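Local coordinates for L-ornithine 5-monooxygenase (Pseudomonas aeruginosa, PDB 3S5W), which uses FAD, NADPH and molecular oxygen to hydroxylate the N5 atom of L-ornithine, the first step in making the hydroxamate groups of the siderophore pyoverdin, at residues I47-R52 / V61-K66; L165-R170 / R182-S187; L107-R112 / L133-S138. All blocks are in the same frame, centred on the assembly; numbering follows the deposited sequence.

Contact 1. Residues I47-R52 / V61-K66; sequences IALQER and VLFLDK. With FAD (flavin-adenine dinucleotide), chain C.
Leu49 and Phe63 both have CG beside the backbone N and anti to the carbonyl carbon, with chi1 at -68° in the leucine and -62° in the ring, which helps bring them together. These settings carry Leu49 CD1 down from helix 40-56 and lift the phenyl ring up from strand 61-65, inside the beta-alpha-beta unit of the Rossmann-like FAD domain, where strand 30-36 leads into the helix and the helix returns to strand 61-65. Leu49 CD1 does all the touching from the helix side. It lies at the edge of the Phe63 ring, near its plane, 4.1 Å from CZ, and it also rests against both branches of Val61, CG1 and CG2 each 4.2 Å away. The contact is buried and wholly apolar, one methyl resting against a ring edge and a branched valine that lie side by side on the strand. Leu33 of strand 30-36 touches both Leu49 and Val61, and the Phe63 ring also meets that of Phe38 in the turn before the helix.

Two residues after Phe63, the strand delivers Asp65 to the adenosine ribose of FAD, the acidic residue commonly found at or near the tip of the second strand of such a unit. Its carboxylate is gripped at both oxygens: FAD O2B donates to Asp65 OD1 over 2.7 Å and FAD O3B to Asp65 OD2 over the same 2.7 Å. Each oxygen takes a backbone amide as well, Gln67 N at OD1 and Phe38 N at OD2, which fixes the rotation of the group. Lys66 N follows, 3.1 Å from FAD N3A. The extended side chain then runs over one face of the adenine, with Lys66 CG 3.8 Å from FAD C4A and Lys66 CE 3.8 Å from FAD C8A.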
loop_
_atom_site.group_PDB
_atom_site.type_symbol
_atom_site.label_atom_id
_atom_site.label_comp_id
_atom_site.label_asym_id
_atom_site.label_seq_id
_atom_site.Cartn_x
_atom_site.Cartn_y
_atom_site.Cartn_z
ATOM N N ILE A 47 16.965 -0.615 -8.304
ATOM C CA ILE A 47 17.217 -0.345 -9.727
ATOM C C ILE A 47 17.984 0.960 -9.925
ATOM O O ILE A 47 18.974 1.008 -10.682
ATOM C CB ILE A 47 15.901 -0.282 -10.554
ATOM C CG1 ILE A 47 15.174 -1.615 -10.495
ATOM C CG2 ILE A 47 16.181 0.149 -12.000
ATOM C CD1 ILE A 47 13.698 -1.530 -10.959
ATOM N N ALA A 48 17.533 2.022 -9.266
ATOM C CA ALA A 48 18.162 3.326 -9.452
ATOM C C ALA A 48 19.617 3.317 -8.922
ATOM O O ALA A 48 20.518 3.938 -9.529
ATOM C CB ALA A 48 17.362 4.387 -8.775
ATOM N N LEU A 49 19.832 2.591 -7.826
ATOM C CA LEU A 49 21.195 2.384 -7.271
ATOM C C LEU A 49 22.087 1.656 -8.250
ATOM O O LEU A 49 23.229 2.080 -8.470
ATOM C CB LEU A 49 21.169 1.637 -5.928
ATOM C CG LEU A 49 20.570 2.382 -4.739
ATOM C CD1 LEU A 49 20.327 1.438 -3.559
ATOM C CD2 LEU A 49 21.395 3.589 -4.350
ATOM N N GLN A 50 21.561 0.588 -8.856
ATOM C CA GLN A 50 22.279 -0.175 -9.891
ATOM C C GLN A 50 22.662 0.667 -11.127
ATOM O O GLN A 50 23.761 0.478 -11.690
ATOM C CB GLN A 50 21.516 -1.451 -10.292
ATOM C CG GLN A 50 22.125 -2.185 -11.485
ATOM C CD GLN A 50 21.407 -3.473 -11.827
ATOM O OE1 GLN A 50 21.850 -4.561 -11.451
ATOM N NE2 GLN A 50 20.290 -3.362 -12.534
ATOM N N GLU A 51 21.775 1.592 -11.545
ATOM C CA GLU A 51 22.086 2.525 -12.655
ATOM C C GLU A 51 23.228 3.477 -12.353
ATOM O O GLU A 51 23.976 3.843 -13.253
ATOM C CB GLU A 51 20.860 3.367 -13.079
ATOM C CG GLU A 51 19.680 2.512 -13.568
ATOM C CD GLU A 51 18.464 3.326 -14.100
ATOM O OE1 GLU A 51 18.433 4.576 -13.953
ATOM O OE2 GLU A 51 17.542 2.685 -14.672
ATOM N N ARG A 52 23.341 3.885 -11.094
ATOM C CA ARG A 52 24.373 4.816 -10.663
ATOM C C ARG A 52 25.737 4.157 -10.410
ATOM O O ARG A 52 26.757 4.850 -10.402
ATOM C CB ARG A 52 23.923 5.543 -9.402
ATOM C CG ARG A 52 22.778 6.517 -9.590
ATOM C CD ARG A 52 22.441 7.223 -8.296
ATOM N NE ARG A 52 21.401 8.253 -8.456
ATOM C CZ ARG A 52 21.600 9.504 -8.875
ATOM N NH1 ARG A 52 22.813 9.924 -9.192
ATOM N NH2 ARG A 52 20.576 10.353 -8.966
ATOM N N VAL A 61 24.644 -2.982 -0.269
ATOM C CA VAL A 61 23.221 -2.734 0.032
ATOM C C VAL A 61 22.429 -4.018 0.350
ATOM O O VAL A 61 22.626 -5.047 -0.290
ATOM C CB VAL A 61 22.538 -1.901 -1.130
ATOM C CG1 VAL A 61 21.099 -1.605 -0.828
ATOM C CG2 VAL A 61 23.281 -0.583 -1.370
ATOM N N LEU A 62 21.549 -3.942 1.346
ATOM C CA LEU A 62 20.587 -5.011 1.645
ATOM C C LEU A 62 19.164 -4.473 1.803
ATOM O O LEU A 62 18.953 -3.423 2.418
ATOM C CB LEU A 62 20.931 -5.752 2.941
ATOM C CG LEU A 62 22.171 -6.645 3.034
ATOM C CD1 LEU A 62 22.225 -7.221 4.451
ATOM C CD2 LEU A 62 22.120 -7.755 2.024
ATOM N N PHE A 63 18.195 -5.223 1.290
ATOM C CA PHE A 63 16.791 -4.909 1.557
ATOM C C PHE A 63 16.157 -6.088 2.221
ATOM O O PHE A 63 16.182 -7.172 1.665
ATOM C CB PHE A 63 16.055 -4.576 0.253
ATOM C CG PHE A 63 16.609 -3.383 -0.447
ATOM C CD1 PHE A 63 16.206 -2.085 -0.077
ATOM C CD2 PHE A 63 17.556 -3.541 -1.461
ATOM C CE1 PHE A 63 16.749 -0.981 -0.712
ATOM C CE2 PHE A 63 18.072 -2.439 -2.111
ATOM C CZ PHE A 63 17.682 -1.162 -1.737
ATOM N N LEU A 64 15.598 -5.882 3.408
ATOM C CA LEU A 64 14.998 -6.956 4.195
ATOM C C LEU A 64 13.484 -6.940 4.087
ATOM O O LEU A 64 12.870 -5.878 4.241
ATOM C CB LEU A 64 15.392 -6.826 5.682
ATOM C CG LEU A 64 16.864 -6.593 6.074
ATOM C CD1 LEU A 64 17.034 -6.737 7.598
ATOM C CD2 LEU A 64 17.854 -7.466 5.332
ATOM N N ASP A 65 12.881 -8.085 3.795
ATOM C CA ASP A 65 11.439 -8.153 3.745
ATOM C C ASP A 65 10.941 -9.307 4.571
ATOM O O ASP A 65 11.428 -10.428 4.445
ATOM C CB ASP A 65 10.914 -8.262 2.298
ATOM C CG ASP A 65 9.444 -7.842 2.177
ATOM O OD1 ASP A 65 8.546 -8.605 2.617
ATOM O OD2 ASP A 65 9.178 -6.732 1.658
ATOM N N LYS A 66 9.942 -9.021 5.380
ATOM C CA LYS A 66 9.351 -10.014 6.260
ATOM C C LYS A 66 8.653 -11.162 5.536
ATOM O O LYS A 66 8.478 -12.223 6.122
ATOM C CB LYS A 66 8.453 -9.373 7.319
ATOM C CG LYS A 66 7.162 -8.760 6.805
ATOM C CD LYS A 66 6.367 -8.123 7.959
ATOM C CE LYS A 66 5.016 -7.617 7.463
ATOM N NZ LYS A 66 4.218 -7.055 8.596
HETATM P PA FAD C . 4.528 -2.074 0.105
HETATM O O1A FAD C . 3.416 -2.096 1.085
HETATM O O2A FAD C . 4.174 -2.574 -1.306
HETATM O O5B FAD C . 5.761 -2.981 0.652
HETATM C C5B FAD C . 6.150 -2.875 2.001
HETATM C C4B FAD C . 6.984 -4.118 2.257
HETATM O O4B FAD C . 7.515 -4.006 3.550
HETATM C C3B FAD C . 6.110 -5.368 2.252
HETATM O O3B FAD C . 6.584 -6.281 1.282
HETATM C C2B FAD C . 6.226 -5.925 3.676
HETATM O O2B FAD C . 6.386 -7.339 3.694
HETATM C C1B FAD C . 7.495 -5.289 4.158
HETATM N N9A FAD C . 7.565 -5.016 5.590
HETATM C C8A FAD C . 6.649 -4.332 6.383
HETATM N N7A FAD C . 7.175 -4.251 7.642
HETATM C C5A FAD C . 8.399 -4.846 7.629
HETATM C C6A FAD C . 9.355 -5.043 8.625
HETATM N N6A FAD C . 9.259 -4.401 9.800
HETATM N N1A FAD C . 10.528 -5.715 8.288
HETATM C C2A FAD C . 10.779 -6.172 7.010
HETATM N N3A FAD C . 9.828 -5.975 6.014
HETATM C C4A FAD C . 8.660 -5.322 6.335
HETATM N N1 FAD C . -0.867 1.812 -6.032
HETATM C C2 FAD C . -0.964 2.127 -7.381
HETATM O O2 FAD C . -0.299 3.035 -7.851
HETATM N N3 FAD C . -1.813 1.422 -8.209
HETATM C C4 FAD C . -2.573 0.382 -7.733
HETATM O O4 FAD C . -3.288 -0.254 -8.526
HETATM C C4X FAD C . -2.493 0.066 -6.363
HETATM N N5 FAD C . -3.263 -0.966 -5.846
HETATM C C5X FAD C . -3.193 -1.268 -4.496
HETATM C C6 FAD C . -3.978 -2.313 -3.986
HETATM C C7 FAD C . -3.931 -2.639 -2.637
HETATM C C7M FAD C . -4.811 -3.768 -2.160
HETATM C C8 FAD C . -3.116 -1.900 -1.788
HETATM C C8M FAD C . -3.013 -2.198 -0.320
HETATM C C9 FAD C . -2.332 -0.862 -2.282
HETATM C C9A FAD C . -2.344 -0.542 -3.646
HETATM N N10 FAD C . -1.566 0.501 -4.163
HETATM C C10 FAD C . -1.660 0.809 -5.515
HETATM C "C1'" FAD C . -0.687 1.350 -3.296
HETATM C "C2'" FAD C . 0.591 0.644 -2.798
HETATM O "O2'" FAD C . 0.894 1.318 -1.571
HETATM C "C3'" FAD C . 1.715 0.845 -3.803
HETATM O "O3'" FAD C . 1.369 0.335 -5.106
HETATM C "C4'" FAD C . 3.012 0.119 -3.365
HETATM O "O4'" FAD C . 2.699 -1.220 -3.001
HETATM C "C5'" FAD C . 3.820 0.848 -2.259
HETATM O "O5'" FAD C . 5.111 0.269 -2.237
HETATM P P FAD C . 6.023 0.194 -0.903
HETATM O O1P FAD C . 7.220 -0.639 -1.291
HETATM O O2P FAD C . 6.259 1.611 -0.455
HETATM O O3P FAD C . 5.097 -0.582 0.138
#

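Contact 2. Residues L165-R170 / R182-S187; sequences LRVISR and RALVVS. With FAD (flavin-adenine dinucleotide), chain C.
This is a buried apolar contact between two layers of beta structure: Leu165 and Val167, on the middle strand of the three-stranded antiparallel meander 148-158, 161-171 and 176-181, pack onto Leu184 of strand 183-186. That strand lies beside strand 30-36 in the parallel core, and a meander laid over such a core is characteristic of FAD domains of the glutathione-reductase type. The backbones diverge from their closest approach, where the CA atoms of Leu165 and Arg182 are 6.4 Å apart, so side chains alone make the contact.

Leu184 receives both neighbours at different levels. The methyl CD1 of Leu165 comes in low, 3.9 Å from Leu184 CB, and the two leucines cross at about a right angle. Higher up, Val167 offers CG2 to Leu184 CD1 at 4.2 Å. Leu184 reaches that methyl with its CG turned anti to the backbone N (chi1 -174°), which raises the chain from its strand toward the meander. Ile153 of strand 148-158 touches Val167 and Leu184 alike, and Ile34 of strand 30-36 adds to the packing round Val167. On the far side of strand 183-186, Ala183 and Val185 both rest on Leu33. Past the strand, the chain arrives at the cofactor, where Ser187 O lies 3.4 Å from FAD C5B and Ser187 OG is hydrogen-bonded to Asn42 OD1.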
loop_
_atom_site.group_PDB
_atom_site.type_symbol
_atom_site.label_atom_id
_atom_site.label_comp_id
_atom_site.label_asym_id
_atom_site.label_seq_id
_atom_site.Cartn_x
_atom_site.Cartn_y
_atom_site.Cartn_z
ATOM N N LEU A 165 24.157 2.602 12.316
ATOM C CA LEU A 165 22.908 2.157 12.881
ATOM C C LEU A 165 22.940 0.661 13.000
ATOM O O LEU A 165 23.499 -0.016 12.148
ATOM C CB LEU A 165 21.714 2.615 12.005
ATOM C CG LEU A 165 21.435 4.118 11.917
ATOM C CD1 LEU A 165 20.482 4.387 10.754
ATOM C CD2 LEU A 165 20.879 4.688 13.238
ATOM N N ARG A 166 22.354 0.163 14.079
ATOM C CA ARG A 166 22.209 -1.265 14.291
ATOM C C ARG A 166 20.802 -1.634 13.852
ATOM O O ARG A 166 19.833 -1.070 14.368
ATOM C CB ARG A 166 22.376 -1.620 15.781
ATOM C CG ARG A 166 23.797 -1.528 16.304
ATOM C CD ARG A 166 23.836 -1.380 17.867
ATOM N NE ARG A 166 23.013 -2.384 18.549
ATOM C CZ ARG A 166 23.399 -3.630 18.816
ATOM N NH1 ARG A 166 24.613 -4.034 18.475
ATOM N NH2 ARG A 166 22.575 -4.477 19.429
ATOM N N VAL A 167 20.694 -2.558 12.901
ATOM C CA VAL A 167 19.394 -3.017 12.435
ATOM C C VAL A 167 19.151 -4.402 13.014
ATOM O O VAL A 167 19.905 -5.333 12.728
ATOM C CB VAL A 167 19.322 -3.035 10.865
ATOM C CG1 VAL A 167 17.938 -3.516 10.383
ATOM C CG2 VAL A 167 19.694 -1.661 10.271
ATOM N N ILE A 168 18.104 -4.531 13.821
ATOM C CA ILE A 168 17.780 -5.776 14.487
ATOM C C ILE A 168 16.604 -6.447 13.770
ATOM O O ILE A 168 15.525 -5.878 13.683
ATOM C CB ILE A 168 17.388 -5.553 16.004
ATOM C CG1 ILE A 168 18.574 -5.067 16.858
ATOM C CG2 ILE A 168 16.910 -6.867 16.611
ATOM C CD1 ILE A 168 19.067 -3.695 16.605
ATOM N N SER A 169 16.814 -7.656 13.285
ATOM C CA SER A 169 15.756 -8.389 12.611
ATOM C C SER A 169 15.589 -9.806 13.175
ATOM O O SER A 169 16.469 -10.317 13.901
ATOM C CB SER A 169 15.996 -8.406 11.087
ATOM O OG SER A 169 17.167 -9.127 10.727
ATOM N N ARG A 170 14.462 -10.429 12.847
ATOM C CA ARG A 170 14.158 -11.779 13.263
ATOM C C ARG A 170 13.826 -12.555 11.986
ATOM O O ARG A 170 13.087 -12.045 11.131
ATOM C CB ARG A 170 12.966 -11.777 14.234
ATOM C CG ARG A 170 12.540 -13.189 14.715
ATOM C CD ARG A 170 11.473 -13.183 15.828
ATOM N NE ARG A 170 10.191 -12.618 15.400
ATOM C CZ ARG A 170 9.589 -11.576 15.979
ATOM N NH1 ARG A 170 10.136 -10.970 17.035
ATOM N NH2 ARG A 170 8.426 -11.140 15.510
ATOM N N ARG A 182 25.620 2.380 7.469
ATOM C CA ARG A 182 25.805 3.848 7.401
ATOM C C ARG A 182 24.500 4.644 7.112
ATOM O O ARG A 182 24.394 5.842 7.414
ATOM C CB ARG A 182 26.867 4.223 6.333
ATOM C CG ARG A 182 28.218 3.474 6.467
ATOM C CD ARG A 182 29.216 3.868 5.387
ATOM N NE ARG A 182 30.569 3.383 5.698
ATOM C CZ ARG A 182 31.091 2.222 5.286
ATOM N NH1 ARG A 182 30.384 1.383 4.525
ATOM N NH2 ARG A 182 32.336 1.900 5.629
ATOM N N ALA A 183 23.509 3.976 6.526
ATOM C CA ALA A 183 22.277 4.640 6.082
ATOM C C ALA A 183 21.120 3.633 6.051
ATOM O O ALA A 183 21.338 2.418 5.895
ATOM C CB ALA A 183 22.481 5.260 4.693
ATOM N N LEU A 184 19.907 4.155 6.196
ATOM C CA LEU A 184 18.698 3.360 6.293
ATOM C C LEU A 184 17.610 3.935 5.395
ATOM O O LEU A 184 17.436 5.152 5.334
ATOM C CB LEU A 184 18.174 3.382 7.729
ATOM C CG LEU A 184 16.976 2.508 8.123
ATOM C CD1 LEU A 184 17.286 1.001 8.137
ATOM C CD2 LEU A 184 16.481 2.950 9.489
ATOM N N VAL A 185 16.861 3.049 4.736
ATOM C CA VAL A 185 15.650 3.507 4.023
ATOM C C VAL A 185 14.441 2.708 4.540
ATOM O O VAL A 185 14.446 1.494 4.528
ATOM C CB VAL A 185 15.832 3.532 2.473
ATOM C CG1 VAL A 185 16.147 2.143 1.923
ATOM C CG2 VAL A 185 14.578 4.113 1.768
ATOM N N VAL A 186 13.448 3.414 5.063
ATOM C CA VAL A 186 12.295 2.786 5.707
ATOM C C VAL A 186 11.085 2.820 4.754
ATOM O O VAL A 186 10.506 3.880 4.552
ATOM C CB VAL A 186 11.942 3.493 7.041
ATOM C CG1 VAL A 186 10.747 2.843 7.683
ATOM C CG2 VAL A 186 13.142 3.404 8.033
ATOM N N SER A 187 10.724 1.667 4.199
ATOM C CA SER A 187 9.607 1.562 3.215
ATOM C C SER A 187 8.676 0.385 3.507
ATOM O O SER A 187 8.549 -0.531 2.687
ATOM C CB SER A 187 10.199 1.415 1.815
ATOM O OG SER A 187 11.172 2.416 1.584
HETATM P PA FAD C . 4.528 -2.074 0.105
HETATM O O1A FAD C . 3.416 -2.096 1.085
HETATM O O2A FAD C . 4.174 -2.574 -1.306
HETATM O O5B FAD C . 5.761 -2.981 0.652
HETATM C C5B FAD C . 6.150 -2.875 2.001
HETATM C C4B FAD C . 6.984 -4.118 2.257
HETATM O O4B FAD C . 7.515 -4.006 3.550
HETATM C C3B FAD C . 6.110 -5.368 2.252
HETATM O O3B FAD C . 6.584 -6.281 1.282
HETATM C C2B FAD C . 6.226 -5.925 3.676
HETATM O O2B FAD C . 6.386 -7.339 3.694
HETATM C C1B FAD C . 7.495 -5.289 4.158
HETATM N N9A FAD C . 7.565 -5.016 5.590
HETATM C C8A FAD C . 6.649 -4.332 6.383
HETATM N N7A FAD C . 7.175 -4.251 7.642
HETATM C C5A FAD C . 8.399 -4.846 7.629
HETATM C C6A FAD C . 9.355 -5.043 8.625
HETATM N N6A FAD C . 9.259 -4.401 9.800
HETATM N N1A FAD C . 10.528 -5.715 8.288
HETATM C C2A FAD C . 10.779 -6.172 7.010
HETATM N N3A FAD C . 9.828 -5.975 6.014
HETATM C C4A FAD C . 8.660 -5.322 6.335
HETATM N N1 FAD C . -0.867 1.812 -6.032
HETATM C C2 FAD C . -0.964 2.127 -7.381
HETATM O O2 FAD C . -0.299 3.035 -7.851
HETATM N N3 FAD C . -1.813 1.422 -8.209
HETATM C C4 FAD C . -2.573 0.382 -7.733
HETATM O O4 FAD C . -3.288 -0.254 -8.526
HETATM C C4X FAD C . -2.493 0.066 -6.363
HETATM N N5 FAD C . -3.263 -0.966 -5.846
HETATM C C5X FAD C . -3.193 -1.268 -4.496
HETATM C C6 FAD C . -3.978 -2.313 -3.986
HETATM C C7 FAD C . -3.931 -2.639 -2.637
HETATM C C7M FAD C . -4.811 -3.768 -2.160
HETATM C C8 FAD C . -3.116 -1.900 -1.788
HETATM C C8M FAD C . -3.013 -2.198 -0.320
HETATM C C9 FAD C . -2.332 -0.862 -2.282
HETATM C C9A FAD C . -2.344 -0.542 -3.646
HETATM N N10 FAD C . -1.566 0.501 -4.163
HETATM C C10 FAD C . -1.660 0.809 -5.515
HETATM C "C1'" FAD C . -0.687 1.350 -3.296
HETATM C "C2'" FAD C . 0.591 0.644 -2.798
HETATM O "O2'" FAD C . 0.894 1.318 -1.571
HETATM C "C3'" FAD C . 1.715 0.845 -3.803
HETATM O "O3'" FAD C . 1.369 0.335 -5.106
HETATM C "C4'" FAD C . 3.012 0.119 -3.365
HETATM O "O4'" FAD C . 2.699 -1.220 -3.001
HETATM C "C5'" FAD C . 3.820 0.848 -2.259
HETATM O "O5'" FAD C . 5.111 0.269 -2.237
HETATM P P FAD C . 6.023 0.194 -0.903
HETATM O O1P FAD C . 7.220 -0.639 -1.291
HETATM O O2P FAD C . 6.259 1.611 -0.455
HETATM O O3P FAD C . 5.097 -0.582 0.138
#

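Contact 3. Residues L107-R112 / L133-S138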
loop_
_atom_site.group_PDB
_atom_site.type_symbol
_atom_site.label_atom_id
_atom_site.label_comp_id
_atom_site.label_asym_id
_atom_site.label_seq_id
_atom_site.Cartn_x
_atom_site.Cartn_y
_atom_site.Cartn_z
ATOM N N LEU A 107 7.158 -8.029 -20.452
ATOM C CA LEU A 107 6.271 -8.754 -21.380
ATOM C C LEU A 107 7.056 -9.423 -22.507
ATOM O O LEU A 107 6.797 -10.580 -22.851
ATOM C CB LEU A 107 5.231 -7.800 -21.999
ATOM C CG LEU A 107 4.192 -7.217 -21.023
ATOM C CD1 LEU A 107 3.381 -6.151 -21.816
ATOM C CD2 LEU A 107 3.310 -8.339 -20.467
ATOM N N HIS A 108 8.009 -8.691 -23.057
ATOM C CA HIS A 108 8.805 -9.208 -24.162
ATOM C C HIS A 108 9.640 -10.421 -23.721
ATOM O O HIS A 108 9.724 -11.419 -24.422
ATOM C CB HIS A 108 9.715 -8.106 -24.718
ATOM C CG HIS A 108 10.629 -8.593 -25.797
ATOM N ND1 HIS A 108 10.210 -8.768 -27.099
ATOM C CD2 HIS A 108 11.910 -9.011 -25.753
ATOM C CE1 HIS A 108 11.207 -9.246 -27.817
ATOM N NE2 HIS A 108 12.249 -9.405 -27.025
ATOM N N LYS A 109 10.239 -10.321 -22.542
ATOM C CA LYS A 109 10.986 -11.444 -21.948
ATOM C C LYS A 109 10.140 -12.677 -21.659
ATOM O O LYS A 109 10.683 -13.783 -21.619
ATOM C CB LYS A 109 11.719 -11.004 -20.672
ATOM C CG LYS A 109 12.856 -9.987 -20.924
ATOM C CD LYS A 109 14.041 -10.584 -21.699
ATOM C CE LYS A 109 15.132 -11.014 -20.740
ATOM N NZ LYS A 109 16.424 -11.165 -21.460
ATOM N N HIS A 110 8.830 -12.496 -21.456
ATOM C CA HIS A 110 7.910 -13.615 -21.277
ATOM C C HIS A 110 7.164 -14.027 -22.554
ATOM O O HIS A 110 6.207 -14.808 -22.483
ATOM C CB HIS A 110 6.946 -13.347 -20.115
ATOM C CG HIS A 110 7.644 -13.306 -18.800
ATOM N ND1 HIS A 110 8.463 -12.259 -18.436
ATOM C CD2 HIS A 110 7.755 -14.236 -17.818
ATOM C CE1 HIS A 110 9.003 -12.522 -17.256
ATOM N NE2 HIS A 110 8.595 -13.716 -16.863
ATOM N N ASP A 111 7.603 -13.490 -23.696
ATOM C CA ASP A 111 7.072 -13.853 -25.027
ATOM C C ASP A 111 5.595 -13.523 -25.122
ATOM O O ASP A 111 4.806 -14.256 -25.731
ATOM C CB ASP A 111 7.327 -15.353 -25.336
ATOM C CG ASP A 111 8.802 -15.663 -25.584
ATOM O OD1 ASP A 111 9.592 -14.743 -25.907
ATOM O OD2 ASP A 111 9.196 -16.848 -25.474
ATOM N N ARG A 112 5.226 -12.403 -24.508
ATOM C CA ARG A 112 3.823 -12.073 -24.314
ATOM C C ARG A 112 3.468 -10.660 -24.780
ATOM O O ARG A 112 2.342 -10.238 -24.599
ATOM C CB ARG A 112 3.479 -12.238 -22.819
ATOM C CG ARG A 112 2.100 -12.619 -22.562
ATOM C CD ARG A 112 1.903 -13.189 -21.163
ATOM N NE ARG A 112 2.068 -12.201 -20.089
ATOM C CZ ARG A 112 2.837 -12.404 -19.026
ATOM N NH1 ARG A 112 3.513 -13.548 -18.919
ATOM N NH2 ARG A 112 2.896 -11.476 -18.056
ATOM N N LEU A 133 6.566 -7.569 -10.611
ATOM C CA LEU A 133 7.376 -7.154 -9.465
ATOM C C LEU A 133 8.313 -8.275 -8.998
ATOM O O LEU A 133 9.485 -8.015 -8.703
ATOM C CB LEU A 133 6.460 -6.729 -8.314
ATOM C CG LEU A 133 5.738 -5.412 -8.592
ATOM C CD1 LEU A 133 4.738 -5.172 -7.483
ATOM C CD2 LEU A 133 6.706 -4.186 -8.700
ATOM N N ARG A 134 7.778 -9.497 -8.933
ATOM C CA ARG A 134 8.590 -10.675 -8.537
ATOM C C ARG A 134 9.706 -10.887 -9.552
ATOM O O ARG A 134 10.842 -11.169 -9.189
ATOM C CB ARG A 134 7.706 -11.904 -8.444
ATOM C CG ARG A 134 6.816 -11.866 -7.200
ATOM C CD ARG A 134 5.756 -12.951 -7.183
ATOM N NE ARG A 134 6.313 -14.268 -7.467
ATOM C CZ ARG A 134 6.811 -15.099 -6.558
ATOM N NH1 ARG A 134 6.821 -14.772 -5.266
ATOM N NH2 ARG A 134 7.306 -16.268 -6.948
ATOM N N TRP A 135 9.385 -10.726 -10.833
ATOM C CA TRP A 135 10.389 -10.901 -11.874
ATOM C C TRP A 135 11.500 -9.849 -11.741
ATOM O O TRP A 135 12.674 -10.198 -11.786
ATOM C CB TRP A 135 9.756 -10.873 -13.266
ATOM C CG TRP A 135 10.765 -10.925 -14.392
ATOM C CD1 TRP A 135 11.406 -12.040 -14.877
ATOM C CD2 TRP A 135 11.240 -9.815 -15.163
ATOM N NE1 TRP A 135 12.245 -11.688 -15.906
ATOM C CE2 TRP A 135 12.164 -10.330 -16.107
ATOM C CE3 TRP A 135 10.977 -8.427 -15.147
ATOM C CZ2 TRP A 135 12.832 -9.504 -17.029
ATOM C CZ3 TRP A 135 11.631 -7.607 -16.061
ATOM C CH2 TRP A 135 12.542 -8.147 -16.999
ATOM N N VAL A 136 11.140 -8.580 -11.535
ATOM C CA VAL A 136 12.144 -7.537 -11.366
ATOM C C VAL A 136 13.011 -7.847 -10.117
ATOM O O VAL A 136 14.229 -7.783 -10.211
ATOM C CB VAL A 136 11.541 -6.132 -11.256
ATOM C CG1 VAL A 136 12.618 -5.076 -10.917
ATOM C CG2 VAL A 136 10.875 -5.725 -12.610
ATOM N N ALA A 137 12.360 -8.125 -8.982
ATOM C CA ALA A 137 13.039 -8.361 -7.692
ATOM C C ALA A 137 14.029 -9.539 -7.767
ATOM O O ALA A 137 15.070 -9.481 -7.129
ATOM C CB ALA A 137 12.009 -8.596 -6.563
ATOM N N SER A 138 13.706 -10.569 -8.552
ATOM C CA SER A 138 14.578 -11.728 -8.786
ATOM C C SER A 138 15.919 -11.373 -9.453
ATOM O O SER A 138 16.794 -12.237 -9.547
ATOM C CB SER A 138 13.864 -12.818 -9.614
ATOM O OG SER A 138 13.918 -12.480 -10.993
#
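The aromatic part of this surface contact is a T-shaped (edge-to-face) pair, His110 against Trp135. The imidazole presents its CE1 corner to one face of the indole, over the five-membered ring and offset toward the rim, with CE1 3.4 Å from Trp135 CD1. The ring planes stand at 78°, and their centroids are 4.7 Å apart. Trp135 can offer that face because its CG is turned anti to the backbone N (chi1 175°), while His110 ND1 is tied by a hydrogen bond to Tyr106 O, which helps set the tilt of the imidazole.

The apolar part is smaller. Lys109 lays CG 3.9 Å from Trp135 CZ2, then bends at its next two torsions and carries its amine away.

Hydrogen bonds shape the chain in both segments. A Schellman motif finishes helix 103-109, with Arg112 N bonded to Leu107 O at 2.9 Å, Asp111 N bonded to His108 O, and Asp111 at positive phi. On the other side Ser138 OG donates to Trp135 O over 2.7 Å, a carbonyl that His139 ND1 also uses.

Arg112 is the N-cap of helix 113-119, against which Leu107 packs. Helix 126-137 turns Trp135 toward the end of helix 103-109, while Val136 and Ala137 pack on helix 40-56.

From the N terminus the contacts come in the order 1, 3, 2, each closing its own loop before the next opens, so none nests in or crosses another. Contact 1 closes the short return from helix 40-56 to strand 61-65. Contact 3 closes a loop with 20 residues between its segments, helix 113-119 among them, and contact 2 closes the loop that runs through strand 176-181. Contacts 1 and 2 share the mixed sheet and FAD, and touch where Phe63 CE1 meets Val185 CG1 at 4.1 Å. Contact 3 reaches contact 1 through the helices, Val136 CG1 on Ile47 CD1, but stays about 12 Å from contact 2 at the nearest atoms. Helix 40-56 therefore lies between helix 126-137 and the sheet.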